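PDB 3Q7R: transcriptional regulatory protein from Chlamydia trachomatis, which may be a global activator of transcription that binds a cis-acting element in its own promoter and so probably also activates its own transcription. Local coordinates for residues A10-H14 and P34-R38; Q27-L32 and P105-K109; Y45-A51 and G73-L77; V76-F82 and F96-R101. All blocks are in the same frame, centred on the assembly; numbering follows the deposited sequence. Where two conformers were deposited one is given.

Contact 1. Residues A10-H14 and P34-R38; sequences AGPKH and PEEYR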
loop_
_atom_site.group_PDB
_atom_site.type_symbol
_atom_site.label_atom_id
_atom_site.label_comp_id
_atom_site.label_asym_id
_atom_site.label_seq_id
_atom_site.Cartn_x
_atom_site.Cartn_y
_atom_site.Cartn_z
ATOM N N ALA A 10 -5.360 -1.596 -25.536
ATOM C CA ALA A 10 -4.344 -0.614 -25.152
ATOM C C ALA A 10 -2.971 -1.269 -24.962
ATOM O O ALA A 10 -1.932 -0.596 -24.939
ATOM C CB ALA A 10 -4.770 0.123 -23.880
ATOM N N GLY A 11 -2.966 -2.587 -24.830
ATOM C CA GLY A 11 -1.714 -3.289 -24.628
ATOM C C GLY A 11 -1.444 -3.397 -23.144
ATOM O O GLY A 11 -2.121 -2.775 -22.332
ATOM N N PRO A 12 -0.477 -4.231 -22.779
ATOM C CA PRO A 12 -0.321 -4.451 -21.348
ATOM C C PRO A 12 0.355 -3.256 -20.666
ATOM O O PRO A 12 1.066 -2.465 -21.309
ATOM C CB PRO A 12 0.558 -5.703 -21.283
ATOM C CG PRO A 12 1.340 -5.670 -22.550
ATOM C CD PRO A 12 0.436 -5.059 -23.588
ATOM N N LYS A 13 0.074 -3.120 -19.385
ATOM C CA LYS A 13 0.754 -2.138 -18.554
ATOM C C LYS A 13 2.165 -2.673 -18.300
ATOM O O LYS A 13 2.356 -3.870 -18.165
ATOM C CB LYS A 13 0.032 -2.002 -17.223
ATOM C CG LYS A 13 -1.409 -1.509 -17.337
ATOM C CD LYS A 13 -1.518 -0.051 -17.709
ATOM C CE LYS A 13 -2.979 0.474 -17.549
ATOM N NZ LYS A 13 -3.593 0.207 -16.198
ATOM N N HIS A 14 3.133 -1.785 -18.209
ATOM C CA HIS A 14 4.512 -2.171 -17.969
ATOM C C HIS A 14 4.881 -1.922 -16.529
ATOM O O HIS A 14 4.718 -0.809 -15.998
ATOM C CB HIS A 14 5.486 -1.328 -18.831
ATOM C CG HIS A 14 6.929 -1.672 -18.575
ATOM N ND1 HIS A 14 7.979 -0.793 -18.818
ATOM C CD2 HIS A 14 7.506 -2.804 -18.090
ATOM C CE1 HIS A 14 9.115 -1.365 -18.469
ATOM N NE2 HIS A 14 8.855 -2.597 -18.030
ATOM N N PRO A 34 0.198 -11.956 -19.291
ATOM C CA PRO A 34 1.074 -11.060 -20.056
ATOM C C PRO A 34 0.290 -10.147 -21.002
ATOM O O PRO A 34 0.835 -9.162 -21.477
ATOM C CB PRO A 34 1.989 -12.019 -20.826
ATOM C CG PRO A 34 1.191 -13.276 -20.956
ATOM C CD PRO A 34 0.370 -13.368 -19.684
ATOM N N GLU A 35 -0.972 -10.463 -21.254
ATOM C CA GLU A 35 -1.810 -9.571 -22.047
ATOM C C GLU A 35 -2.132 -8.289 -21.270
ATOM O O GLU A 35 -2.419 -7.244 -21.861
ATOM C CB GLU A 35 -3.095 -10.284 -22.467
ATOM C CG GLU A 35 -2.851 -11.460 -23.393
ATOM C CD GLU A 35 -4.125 -12.155 -23.828
ATOM O OE1 GLU A 35 -5.219 -11.802 -23.330
ATOM O OE2 GLU A 35 -4.015 -13.068 -24.674
ATOM N N GLU A 36 -2.066 -8.374 -19.940
ATOM C CA GLU A 36 -2.413 -7.245 -19.080
ATOM C C GLU A 36 -1.185 -6.562 -18.437
ATOM O O GLU A 36 -1.237 -5.382 -18.129
ATOM C CB GLU A 36 -3.357 -7.735 -17.975
ATOM C CG GLU A 36 -4.695 -8.253 -18.518
ATOM C CD GLU A 36 -5.582 -8.920 -17.475
ATOM O OE1 GLU A 36 -5.174 -9.057 -16.307
ATOM O OE2 GLU A 36 -6.708 -9.316 -17.843
ATOM N N TYR A 37 -0.133 -7.343 -18.174
ATOM C CA TYR A 37 1.085 -6.845 -17.470
ATOM C C TYR A 37 2.352 -7.401 -18.094
ATOM O O TYR A 37 2.481 -8.611 -18.228
ATOM C CB TYR A 37 1.093 -7.273 -15.999
ATOM C CG TYR A 37 -0.209 -7.005 -15.284
ATOM C CD1 TYR A 37 -0.485 -5.763 -14.751
ATOM C CD2 TYR A 37 -1.163 -8.010 -15.162
ATOM C CE1 TYR A 37 -1.718 -5.516 -14.106
ATOM C CE2 TYR A 37 -2.362 -7.787 -14.521
ATOM C CZ TYR A 37 -2.637 -6.542 -13.997
ATOM O OH TYR A 37 -3.846 -6.342 -13.366
ATOM N N ARG A 38 3.277 -6.512 -18.455
ATOM C CA ARG A 38 4.609 -6.869 -18.984
ATOM C C ARG A 38 5.586 -6.456 -17.900
ATOM O O ARG A 38 5.595 -5.296 -17.506
ATOM C CB ARG A 38 4.883 -6.055 -20.246
ATOM C CG ARG A 38 6.197 -6.258 -20.960
ATOM C CD ARG A 38 6.179 -5.571 -22.360
ATOM N NE ARG A 38 5.170 -6.174 -23.268
ATOM C CZ ARG A 38 4.942 -5.818 -24.554
ATOM N NH1 ARG A 38 5.654 -4.829 -25.124
ATOM N NH2 ARG A 38 3.987 -6.440 -25.284
#
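Lys13 is held to the 34-38 segment through both its backbone groups, each used once. Its amide nitrogen N donates to Glu36 O at 2.9 Å, and its carbonyl O accepts from Arg38 N at 2.8 Å, the latter nearly straight with 170° at the hydrogen. Alternation of this sort, flanking Lys13 and pairing it with Tyr37, identifies parallel bridges; here they start the beta-alpha-beta unit of a CheY-like receiver fold, in which strand 13-18, helix 22-31 and strand 37-42 follow one another. A weaker CA-H...O contact backs the ladder, from Tyr37 CA to Lys13 O at 3.3 Å.

Farther out, the packing begins in the loop residues just ahead of the two strands. The CB of Pro12 points toward 34-38 and rests on its backbone, 3.4 Å from Glu35 O. Pro12 CG lies 3.9 Å from Arg38 NH2, the guanidinium approaching the ring obliquely. Arg38 leaves its strand with CG anti to the backbone N (chi1 180°), then bends at chi3 (-64°), which brings the guanidinium near the proline.

His14 is the buried member, on the same face of the sheet as Arg38. Its ring nitrogens are both satisfied: ND1 pairs with Ser50 OG and NE2 with Thr40 OG1. These two bonds fix the ring's rotation and turn its CD2 edge to the neighbouring strand, where Arg38 O lies in the ring plane, 3.2 Å from His14 CD2.

Contact 2. Residues Q27-L32 and P105-K109; sequences QTKELL and PRILK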
loop_
_atom_site.group_PDB
_atom_site.type_symbol
_atom_site.label_atom_id
_atom_site.label_comp_id
_atom_site.label_asym_id
_atom_site.label_seq_id
_atom_site.Cartn_x
_atom_site.Cartn_y
_atom_site.Cartn_z
ATOM N N GLN A 27 9.141 -15.594 -10.706
ATOM C CA GLN A 27 7.950 -16.263 -10.201
ATOM C C GLN A 27 6.726 -15.360 -10.251
ATOM O O GLN A 27 5.614 -15.838 -10.537
ATOM C CB GLN A 27 8.179 -16.792 -8.791
ATOM C CG GLN A 27 9.192 -17.934 -8.848
ATOM C CD GLN A 27 9.496 -18.513 -7.506
ATOM O OE1 GLN A 27 8.637 -18.554 -6.634
ATOM N NE2 GLN A 27 10.727 -18.979 -7.328
ATOM N N THR A 28 6.920 -14.061 -9.985
ATOM C CA THR A 28 5.809 -13.138 -10.065
ATOM C C THR A 28 5.390 -12.955 -11.513
ATOM O O THR A 28 4.217 -12.930 -11.819
ATOM C CB THR A 28 6.172 -11.783 -9.435
ATOM O OG1 THR A 28 6.477 -11.978 -8.051
ATOM C CG2 THR A 28 4.968 -10.833 -9.538
ATOM N N LYS A 29 6.353 -12.817 -12.406
ATOM C CA LYS A 29 6.045 -12.572 -13.815
ATOM C C LYS A 29 5.176 -13.713 -14.375
ATOM O O LYS A 29 4.189 -13.465 -15.106
ATOM C CB LYS A 29 7.362 -12.383 -14.559
ATOM C CG LYS A 29 7.322 -12.284 -16.052
ATOM C CD LYS A 29 8.785 -12.092 -16.501
ATOM C CE LYS A 29 8.864 -11.595 -17.923
ATOM N NZ LYS A 29 8.582 -12.679 -18.865
ATOM N N GLU A 30 5.486 -14.965 -14.019
ATOM C CA GLU A 30 4.717 -16.094 -14.527
ATOM C C GLU A 30 3.286 -16.153 -13.994
ATOM O O GLU A 30 2.445 -16.825 -14.573
ATOM C CB GLU A 30 5.460 -17.408 -14.287
ATOM C CG GLU A 30 5.815 -17.755 -12.859
ATOM C CD GLU A 30 6.732 -18.973 -12.784
ATOM O OE1 GLU A 30 7.324 -19.321 -13.834
ATOM O OE2 GLU A 30 6.865 -19.579 -11.691
ATOM N N LEU A 31 3.003 -15.462 -12.894
ATOM C CA LEU A 31 1.634 -15.421 -12.377
ATOM C C LEU A 31 0.790 -14.324 -12.997
ATOM O O LEU A 31 -0.438 -14.342 -12.853
ATOM C CB LEU A 31 1.647 -15.243 -10.854
ATOM C CG LEU A 31 2.339 -16.375 -10.077
ATOM C CD1 LEU A 31 2.452 -16.053 -8.594
ATOM C CD2 LEU A 31 1.583 -17.704 -10.281
ATOM N N LEU A 32 1.442 -13.356 -13.637
ATOM C CA LEU A 32 0.735 -12.209 -14.225
ATOM C C LEU A 32 0.332 -12.556 -15.650
ATOM O O LEU A 32 1.098 -13.189 -16.367
ATOM C CB LEU A 32 1.611 -10.950 -14.214
ATOM C CG LEU A 32 1.758 -10.283 -12.831
ATOM C CD1 LEU A 32 2.831 -9.230 -12.824
ATOM C CD2 LEU A 32 0.423 -9.690 -12.397
ATOM N N PRO A 105 5.602 -14.376 -4.346
ATOM C CA PRO A 105 5.089 -14.029 -5.676
ATOM C C PRO A 105 3.577 -13.861 -5.733
ATOM O O PRO A 105 3.129 -12.978 -6.475
ATOM C CB PRO A 105 5.546 -15.199 -6.552
ATOM C CG PRO A 105 6.828 -15.659 -5.880
ATOM C CD PRO A 105 6.565 -15.492 -4.386
ATOM N N ARG A 106 2.797 -14.667 -5.010
ATOM C CA ARG A 106 1.345 -14.492 -5.033
ATOM C C ARG A 106 0.947 -13.106 -4.465
ATOM O O ARG A 106 0.055 -12.464 -4.977
ATOM C CB ARG A 106 0.658 -15.632 -4.247
ATOM C CG ARG A 106 0.647 -16.938 -5.017
ATOM C CD ARG A 106 0.113 -18.080 -4.159
ATOM N NE ARG A 106 -1.323 -17.927 -3.938
ATOM C CZ ARG A 106 -1.942 -18.198 -2.794
ATOM N NH1 ARG A 106 -1.256 -18.644 -1.755
ATOM N NH2 ARG A 106 -3.245 -18.018 -2.698
ATOM N N ILE A 107 1.613 -12.653 -3.417
ATOM C CA ILE A 107 1.287 -11.334 -2.860
ATOM C C ILE A 107 1.680 -10.259 -3.830
ATOM O O ILE A 107 0.923 -9.316 -4.035
ATOM C CB ILE A 107 1.989 -11.154 -1.553
ATOM C CG1 ILE A 107 1.339 -12.100 -0.534
ATOM C CG2 ILE A 107 1.938 -9.674 -1.086
ATOM C CD1 ILE A 107 2.017 -12.132 0.808
ATOM N N LEU A 108 2.893 -10.343 -4.380
ATOM C CA LEU A 108 3.335 -9.250 -5.245
ATOM C C LEU A 108 2.445 -9.179 -6.504
ATOM O O LEU A 108 2.077 -8.077 -6.962
ATOM C CB LEU A 108 4.817 -9.421 -5.606
ATOM C CG LEU A 108 5.357 -8.323 -6.506
ATOM C CD1 LEU A 108 5.248 -6.885 -5.851
ATOM C CD2 LEU A 108 6.812 -8.588 -6.865
ATOM N N LYS A 109 2.078 -10.344 -7.071
ATOM C CA LYS A 109 1.174 -10.336 -8.206
ATOM C C LYS A 109 -0.143 -9.641 -7.871
ATOM O O LYS A 109 -0.649 -8.833 -8.660
ATOM C CB LYS A 109 0.884 -11.797 -8.633
ATOM C CG LYS A 109 -0.128 -11.926 -9.799
ATOM C CD LYS A 109 -1.539 -12.191 -9.270
ATOM C CE LYS A 109 -2.462 -12.791 -10.354
ATOM N NZ LYS A 109 -3.880 -12.783 -9.895
#
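Thr28 OG1 is wedged against the first turn of helix 105-118, 3.4 Å from Pro105 CA and 3.6 Å from Leu108 CD2. Its hydrogen-bonding partner lies in its own helix, at Leu24 O, so this buried hydroxyl is satisfied while its outer surface serves as packing. The threonine's OG1 stands beside the backbone N (chi1 -61°), which leaves CG2 anti to that nitrogen, 3.8 Å from Lys109 N.

Around this centre the contact is apolar. Pro105 fits its ring between two residues of helix 22-31: CG meets Gln27 CB at 3.4 Å, and CB meets Leu31 CD1 at 3.8 Å. Lys109 contributes its aliphatic stem, running past Leu32 in the opposite direction; CG sits 3.5 Å from Leu32 CD2, tighter than usual for two carbons. Farther along the same stem, CE approaches Leu31 O at 3.6 Å.

The segment axes come within 8.5 Å and cross at -55°. As in other CheY-like domains, helix 22-31 lies beside helix 105-118 on one face of the parallel sheet, with Leu32 reaching Tyr37 and Cys39 of strand 37-42, while Arg106 forms a salt bridge with Glu86 of the second subunit.

Contact 3. Residues Y45-A51 and G73-L77; sequences YKQELSA and GSFVL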
loop_
_atom_site.group_PDB
_atom_site.type_symbol
_atom_site.label_atom_id
_atom_site.label_comp_id
_atom_site.label_asym_id
_atom_site.label_seq_id
_atom_site.Cartn_x
_atom_site.Cartn_y
_atom_site.Cartn_z
ATOM N N TYR A 45 17.651 2.040 -9.113
ATOM C CA TYR A 45 16.388 2.788 -9.270
ATOM C C TYR A 45 16.402 3.627 -10.565
ATOM O O TYR A 45 17.374 4.340 -10.863
ATOM C CB TYR A 45 16.141 3.725 -8.064
ATOM C CG TYR A 45 14.919 4.552 -8.288
ATOM C CD1 TYR A 45 13.656 3.986 -8.144
ATOM C CD2 TYR A 45 15.000 5.864 -8.751
ATOM C CE1 TYR A 45 12.479 4.676 -8.420
ATOM C CE2 TYR A 45 13.854 6.549 -9.048
ATOM C CZ TYR A 45 12.583 5.979 -8.864
ATOM O OH TYR A 45 11.415 6.690 -9.183
ATOM N N LYS A 46 15.307 3.518 -11.287
ATOM C CA LYS A 46 15.044 4.396 -12.446
ATOM C C LYS A 46 13.575 4.290 -12.772
ATOM O O LYS A 46 12.811 3.535 -12.135
ATOM C CB LYS A 46 15.897 3.960 -13.632
ATOM C CG LYS A 46 15.500 2.556 -14.069
ATOM C CD LYS A 46 16.307 1.945 -15.284
ATOM C CE LYS A 46 16.328 2.733 -16.481
ATOM N NZ LYS A 46 16.911 1.888 -17.610
ATOM N N GLN A 47 13.151 5.098 -13.741
ATOM C CA GLN A 47 11.894 4.840 -14.421
ATOM C C GLN A 47 12.218 4.672 -15.911
ATOM O O GLN A 47 13.367 4.877 -16.341
ATOM C CB GLN A 47 10.854 5.958 -14.219
ATOM C CG GLN A 47 10.738 6.309 -12.731
ATOM C CD GLN A 47 9.609 7.220 -12.430
ATOM O OE1 GLN A 47 9.163 7.982 -13.303
ATOM N NE2 GLN A 47 9.199 7.254 -11.166
ATOM N N GLU A 48 11.235 4.190 -16.650
ATOM C CA GLU A 48 11.335 4.051 -18.107
ATOM C C GLU A 48 10.107 4.706 -18.707
ATOM O O GLU A 48 9.091 4.848 -18.025
ATOM C CB GLU A 48 11.457 2.572 -18.519
ATOM C CG GLU A 48 12.812 2.019 -18.173
ATOM C CD GLU A 48 13.024 0.556 -18.458
ATOM O OE1 GLU A 48 12.057 -0.124 -18.815
ATOM O OE2 GLU A 48 14.192 0.098 -18.320
ATOM N N LEU A 49 10.206 5.142 -19.968
ATOM C CA LEU A 49 9.105 5.835 -20.612
ATOM C C LEU A 49 7.828 5.038 -20.601
ATOM O O LEU A 49 6.748 5.622 -20.506
ATOM C CB LEU A 49 9.437 6.163 -22.077
ATOM C CG LEU A 49 10.523 7.208 -22.196
ATOM C CD1 LEU A 49 10.979 7.292 -23.682
ATOM C CD2 LEU A 49 9.994 8.571 -21.719
ATOM N N SER A 50 7.954 3.717 -20.751
ATOM C CA SER A 50 6.796 2.849 -20.773
ATOM C C SER A 50 6.295 2.438 -19.420
ATOM O O SER A 50 5.229 1.872 -19.336
ATOM C CB SER A 50 7.096 1.602 -21.587
ATOM O OG SER A 50 8.195 0.909 -21.015
ATOM N N ALA A 51 7.059 2.701 -18.352
ATOM C CA ALA A 51 6.691 2.128 -17.056
ATOM C C ALA A 51 5.468 2.833 -16.477
ATOM O O ALA A 51 5.445 4.048 -16.288
ATOM C CB ALA A 51 7.853 2.251 -16.098
ATOM N N GLY A 73 4.847 11.298 -13.639
ATOM C CA GLY A 73 5.720 10.190 -13.958
ATOM C C GLY A 73 5.111 8.851 -13.497
ATOM O O GLY A 73 3.942 8.782 -13.220
ATOM N N SER A 74 5.965 7.827 -13.396
ATOM C CA SER A 74 5.559 6.487 -12.973
ATOM C C SER A 74 5.127 6.474 -11.504
ATOM O O SER A 74 5.723 7.161 -10.683
ATOM C CB SER A 74 6.740 5.507 -13.095
ATOM O OG SER A 74 7.325 5.469 -14.390
ATOM N N PHE A 75 4.130 5.650 -11.156
ATOM C CA PHE A 75 3.893 5.343 -9.743
ATOM C C PHE A 75 5.046 4.480 -9.221
ATOM O O PHE A 75 5.721 3.796 -9.997
ATOM C CB PHE A 75 2.598 4.542 -9.603
ATOM C CG PHE A 75 1.386 5.270 -10.089
ATOM C CD1 PHE A 75 0.890 6.296 -9.310
ATOM C CD2 PHE A 75 0.757 4.929 -11.271
ATOM C CE1 PHE A 75 -0.242 7.008 -9.728
ATOM C CE2 PHE A 75 -0.372 5.625 -11.683
ATOM C CZ PHE A 75 -0.857 6.669 -10.894
ATOM N N VAL A 76 5.262 4.532 -7.906
ATOM C CA VAL A 76 6.288 3.665 -7.261
ATOM C C VAL A 76 5.735 2.947 -6.037
ATOM O O VAL A 76 5.143 3.597 -5.158
ATOM C CB VAL A 76 7.525 4.486 -6.851
ATOM C CG1 VAL A 76 8.524 3.560 -6.123
ATOM C CG2 VAL A 76 8.237 5.127 -8.099
ATOM N N LEU A 77 5.871 1.613 -5.989
ATOM C CA LEU A 77 5.493 0.843 -4.805
ATOM C C LEU A 77 6.785 0.319 -4.228
ATOM O O LEU A 77 7.612 -0.223 -4.987
ATOM C CB LEU A 77 4.611 -0.355 -5.243
ATOM C CG LEU A 77 4.282 -1.424 -4.175
ATOM C CD1 LEU A 77 3.338 -0.844 -3.127
ATOM C CD2 LEU A 77 3.608 -2.621 -4.863
HETATM O O HOH W 1 7.591 9.538 -11.067
#
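Gln47 lays its side chain along Ser74, and each step outward has a partner. CB is 3.6 Å from Ser74 OG, CG is 3.9 Å from the same Ser74 OG, and the extended chain (chi2 -171°) then carries the amide carbon CD to 3.4 Å from Ser74 CB. At the tip OE1 accepts from Ser74 N at 3.2 Å, with 157° at the hydrogen although the donor stands above the amide's carbonyl plane. NE2 goes the other way: it donates to a water at 2.8 Å, which in turn donates a hydrogen bond to Ser74 O, and makes a weak bond of 3.0 Å to Tyr45 OH. That same phenol oxygen touches Val76 CG2 at 3.7 Å, the methyl lying at the ring's edge.

Ser74 answers with its own side chain, in one of two deposited conformers: OG donates to Ala51 O at 3.0 Å, just where a type I turn from Glu48 to Ala51 hands the chain into strand 51-57.

The loop is therefore tied to the head of strand 75-80 largely by polar groups: the glutamine amide pairs with the N-H of Ser74 and, through a water, with its C=O. These bonds support this orientation of the amide and would disfavour its flip.

Contact 4. Residues V76-F82 and F96-R101; sequences VLVLLDF and FWYLIR. With EDO (1,2-ethanediol), chain C.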
loop_
_atom_site.group_PDB
_atom_site.type_symbol
_atom_site.label_atom_id
_atom_site.label_comp_id
_atom_site.label_asym_id
_atom_site.label_seq_id
_atom_site.Cartn_x
_atom_site.Cartn_y
_atom_site.Cartn_z
ATOM N N VAL A 76 5.262 4.532 -7.906
ATOM C CA VAL A 76 6.288 3.665 -7.261
ATOM C C VAL A 76 5.735 2.947 -6.037
ATOM O O VAL A 76 5.143 3.597 -5.158
ATOM C CB VAL A 76 7.525 4.486 -6.851
ATOM C CG1 VAL A 76 8.524 3.560 -6.123
ATOM C CG2 VAL A 76 8.237 5.127 -8.099
ATOM N N LEU A 77 5.871 1.613 -5.989
ATOM C CA LEU A 77 5.493 0.843 -4.805
ATOM C C LEU A 77 6.785 0.319 -4.228
ATOM O O LEU A 77 7.612 -0.223 -4.987
ATOM C CB LEU A 77 4.611 -0.355 -5.243
ATOM C CG LEU A 77 4.282 -1.424 -4.175
ATOM C CD1 LEU A 77 3.338 -0.844 -3.127
ATOM C CD2 LEU A 77 3.608 -2.621 -4.863
ATOM N N VAL A 78 6.950 0.440 -2.917
ATOM C CA VAL A 78 8.233 0.106 -2.285
ATOM C C VAL A 78 8.159 -1.229 -1.534
ATOM O O VAL A 78 7.152 -1.533 -0.901
ATOM C CB VAL A 78 8.628 1.242 -1.335
ATOM C CG1 VAL A 78 9.812 0.833 -0.473
ATOM C CG2 VAL A 78 8.889 2.514 -2.125
ATOM N N LEU A 79 9.210 -2.047 -1.639
ATOM C CA LEU A 79 9.263 -3.321 -0.925
ATOM C C LEU A 79 10.255 -3.206 0.229
ATOM O O LEU A 79 11.435 -2.914 0.013
ATOM C CB LEU A 79 9.719 -4.455 -1.830
ATOM C CG LEU A 79 8.955 -4.589 -3.139
ATOM C CD1 LEU A 79 9.472 -5.899 -3.876
ATOM C CD2 LEU A 79 7.428 -4.630 -2.847
ATOM N N LEU A 80 9.776 -3.432 1.439
ATOM C CA LEU A 80 10.613 -3.253 2.655
ATOM C C LEU A 80 10.985 -4.595 3.275
ATOM O O LEU A 80 10.138 -5.469 3.400
ATOM C CB LEU A 80 9.821 -2.516 3.755
ATOM C CG LEU A 80 10.034 -1.037 3.761
ATOM C CD1 LEU A 80 8.951 -0.342 4.581
ATOM C CD2 LEU A 80 11.400 -0.734 4.434
ATOM N N ASP A 81 12.219 -4.735 3.744
ATOM C CA ASP A 81 12.577 -5.983 4.455
ATOM C C ASP A 81 12.034 -6.025 5.882
ATOM O O ASP A 81 11.962 -7.125 6.474
ATOM C CB ASP A 81 14.098 -6.093 4.614
ATOM C CG ASP A 81 14.832 -6.350 3.305
ATOM O OD1 ASP A 81 14.255 -6.877 2.339
ATOM O OD2 ASP A 81 16.086 -6.163 3.302
ATOM N N PHE A 82 11.721 -4.877 6.467
ATOM C CA PHE A 82 11.542 -4.792 7.916
ATOM C C PHE A 82 10.501 -3.724 8.253
ATOM O O PHE A 82 10.195 -2.828 7.432
ATOM C CB PHE A 82 12.896 -4.379 8.593
ATOM C CG PHE A 82 13.415 -3.049 8.064
ATOM C CD1 PHE A 82 12.969 -1.873 8.630
ATOM C CD2 PHE A 82 14.316 -3.003 6.966
ATOM C CE1 PHE A 82 13.369 -0.626 8.102
ATOM C CE2 PHE A 82 14.702 -1.798 6.411
ATOM C CZ PHE A 82 14.255 -0.592 6.988
ATOM N N PHE A 96 5.120 7.323 -0.972
ATOM C CA PHE A 96 5.268 5.915 -1.357
ATOM C C PHE A 96 4.456 4.976 -0.442
ATOM O O PHE A 96 4.730 4.885 0.768
ATOM C CB PHE A 96 6.730 5.502 -1.189
ATOM C CG PHE A 96 7.674 6.304 -2.049
ATOM C CD1 PHE A 96 7.706 6.108 -3.419
ATOM C CD2 PHE A 96 8.553 7.231 -1.479
ATOM C CE1 PHE A 96 8.612 6.856 -4.221
ATOM C CE2 PHE A 96 9.445 7.955 -2.290
ATOM C CZ PHE A 96 9.435 7.770 -3.673
ATOM N N TRP A 97 3.570 4.212 -1.066
ATOM C CA TRP A 97 2.977 3.080 -0.403
ATOM C C TRP A 97 3.995 1.915 -0.415
ATOM O O TRP A 97 4.952 1.923 -1.209
ATOM C CB TRP A 97 1.639 2.683 -1.111
ATOM C CG TRP A 97 0.885 1.559 -0.445
ATOM C CD1 TRP A 97 0.476 0.375 -1.017
ATOM C CD2 TRP A 97 0.440 1.508 0.909
ATOM N NE1 TRP A 97 -0.188 -0.417 -0.084
ATOM C CE2 TRP A 97 -0.236 0.250 1.100
ATOM C CE3 TRP A 97 0.540 2.386 1.976
ATOM C CZ2 TRP A 97 -0.774 -0.138 2.319
ATOM C CZ3 TRP A 97 -0.024 1.990 3.225
ATOM C CH2 TRP A 97 -0.660 0.732 3.367
ATOM N N TYR A 98 3.781 0.909 0.442
ATOM C CA TYR A 98 4.818 -0.134 0.583
ATOM C C TYR A 98 4.204 -1.440 1.057
ATOM O O TYR A 98 3.067 -1.442 1.567
ATOM C CB TYR A 98 5.945 0.262 1.604
ATOM C CG TYR A 98 5.403 0.608 2.974
ATOM C CD1 TYR A 98 5.108 -0.371 3.886
ATOM C CD2 TYR A 98 5.177 1.949 3.322
ATOM C CE1 TYR A 98 4.598 -0.034 5.159
ATOM C CE2 TYR A 98 4.663 2.303 4.562
ATOM C CZ TYR A 98 4.346 1.316 5.447
ATOM O OH TYR A 98 3.813 1.631 6.712
ATOM N N LEU A 99 4.923 -2.528 0.810
ATOM C CA LEU A 99 4.645 -3.843 1.409
ATOM C C LEU A 99 5.858 -4.167 2.255
ATOM O O LEU A 99 7.000 -3.860 1.834
ATOM C CB LEU A 99 4.551 -4.945 0.336
ATOM C CG LEU A 99 3.407 -4.774 -0.664
ATOM C CD1 LEU A 99 3.499 -5.796 -1.802
ATOM C CD2 LEU A 99 2.112 -4.957 0.123
ATOM N N ILE A 100 5.659 -4.854 3.390
ATOM C CA ILE A 100 6.758 -5.294 4.238
ATOM C C ILE A 100 6.822 -6.808 4.134
ATOM O O ILE A 100 5.762 -7.484 4.126
ATOM C CB ILE A 100 6.586 -4.852 5.689
ATOM C CG1 ILE A 100 6.515 -3.310 5.733
ATOM C CG2 ILE A 100 7.737 -5.440 6.559
ATOM C CD1 ILE A 100 6.519 -2.700 7.181
ATOM N N ARG A 101 8.045 -7.341 4.019
ATOM C CA ARG A 101 8.231 -8.776 3.904
ATOM C C ARG A 101 7.650 -9.498 5.149
ATOM O O ARG A 101 7.577 -8.953 6.247
ATOM C CB ARG A 101 9.728 -9.106 3.702
ATOM C CG ARG A 101 10.196 -8.802 2.251
ATOM C CD ARG A 101 11.667 -9.217 1.924
ATOM N NE ARG A 101 11.722 -9.309 0.501
ATOM C CZ ARG A 101 11.985 -8.283 -0.318
ATOM N NH1 ARG A 101 12.400 -7.102 0.158
ATOM N NH2 ARG A 101 11.868 -8.457 -1.626
HETATM C C1 EDO C . 2.495 -3.409 5.776
HETATM O O1 EDO C . 2.578 -3.373 7.201
HETATM C C2 EDO C . 2.520 -4.887 5.391
HETATM O O2 EDO C . 2.849 -5.010 4.019
HETATM O O HOH W 2 3.122 4.862 -3.897
HETATM O O HOH W 3 9.534 -8.356 8.060
#
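Val78 and Leu80 carry the backbone ladder to strand 97-100. Val78 N donates to Trp97 O at 3.0 Å; Leu99 N then bonds Val78 O, Leu80 N bonds Leu99 O at 2.8 Å, and Arg101 N closes on Leu80 O. Several side chains lie side by side, pointing the same way: Leu80 CB meets Ile100 CG1 at 3.9 Å, and Leu77 CD1 meets Trp97 CD1 at 3.8 Å. Leu80 also sends CD1 over one face of the Tyr98 ring, a CH-pi contact 27° off the ring normal. At the start of the pairing, Val76 CB lies at the edge of the Phe96 ring, 3.7 Å from Phe96 CE1.

The strands run parallel, 26° apart, as the two arms of a beta-alpha-beta crossover through helix 85-93, whose Leu91 and Leu92 pack on Leu80 and on Trp97 and Tyr98. Past the strand ends, Asp81 OD1 forms a salt bridge with Arg101 NH1 at 2.9 Å. The carboxylate and guanidinium planes stand 64° apart, and Glu57 binds the same NH1, so two acids would stabilise the positive charge.

Strand 97-100 is an edge within the chain. Ile100 N donates to O2 of an ethanediol at 2.9 Å; this molecule, probably from the crystallisation liquor, is also bonded to Ile100 N of the second subunit. Trp97 stacks edge-to-face on Trp97 and Phe115 of that subunit.

In the fold
Contact 4 is the buried one, joining the inner strand 75-80 to strand 97-100 by a run of backbone bonds and apolar side chains. Contact 1 is its counterpart at the opposite edge of the same parallel sheet, a surface pairing at strand beginnings; their centres lie about 23 Å apart. Contact 3 shares Val76 and Leu77 with contact 4 but uses side-chain amide and hydroxyl bonds to hold a loop, and meets contact 1 where Ser50 OG approaches His14 ND1. Contact 2 joins helices by apolar packing, reaching contact 1 through Leu32 on Tyr37 and contact 4 through Ile107 on Leu99. Contacts 2 and 4 both touch the second subunit.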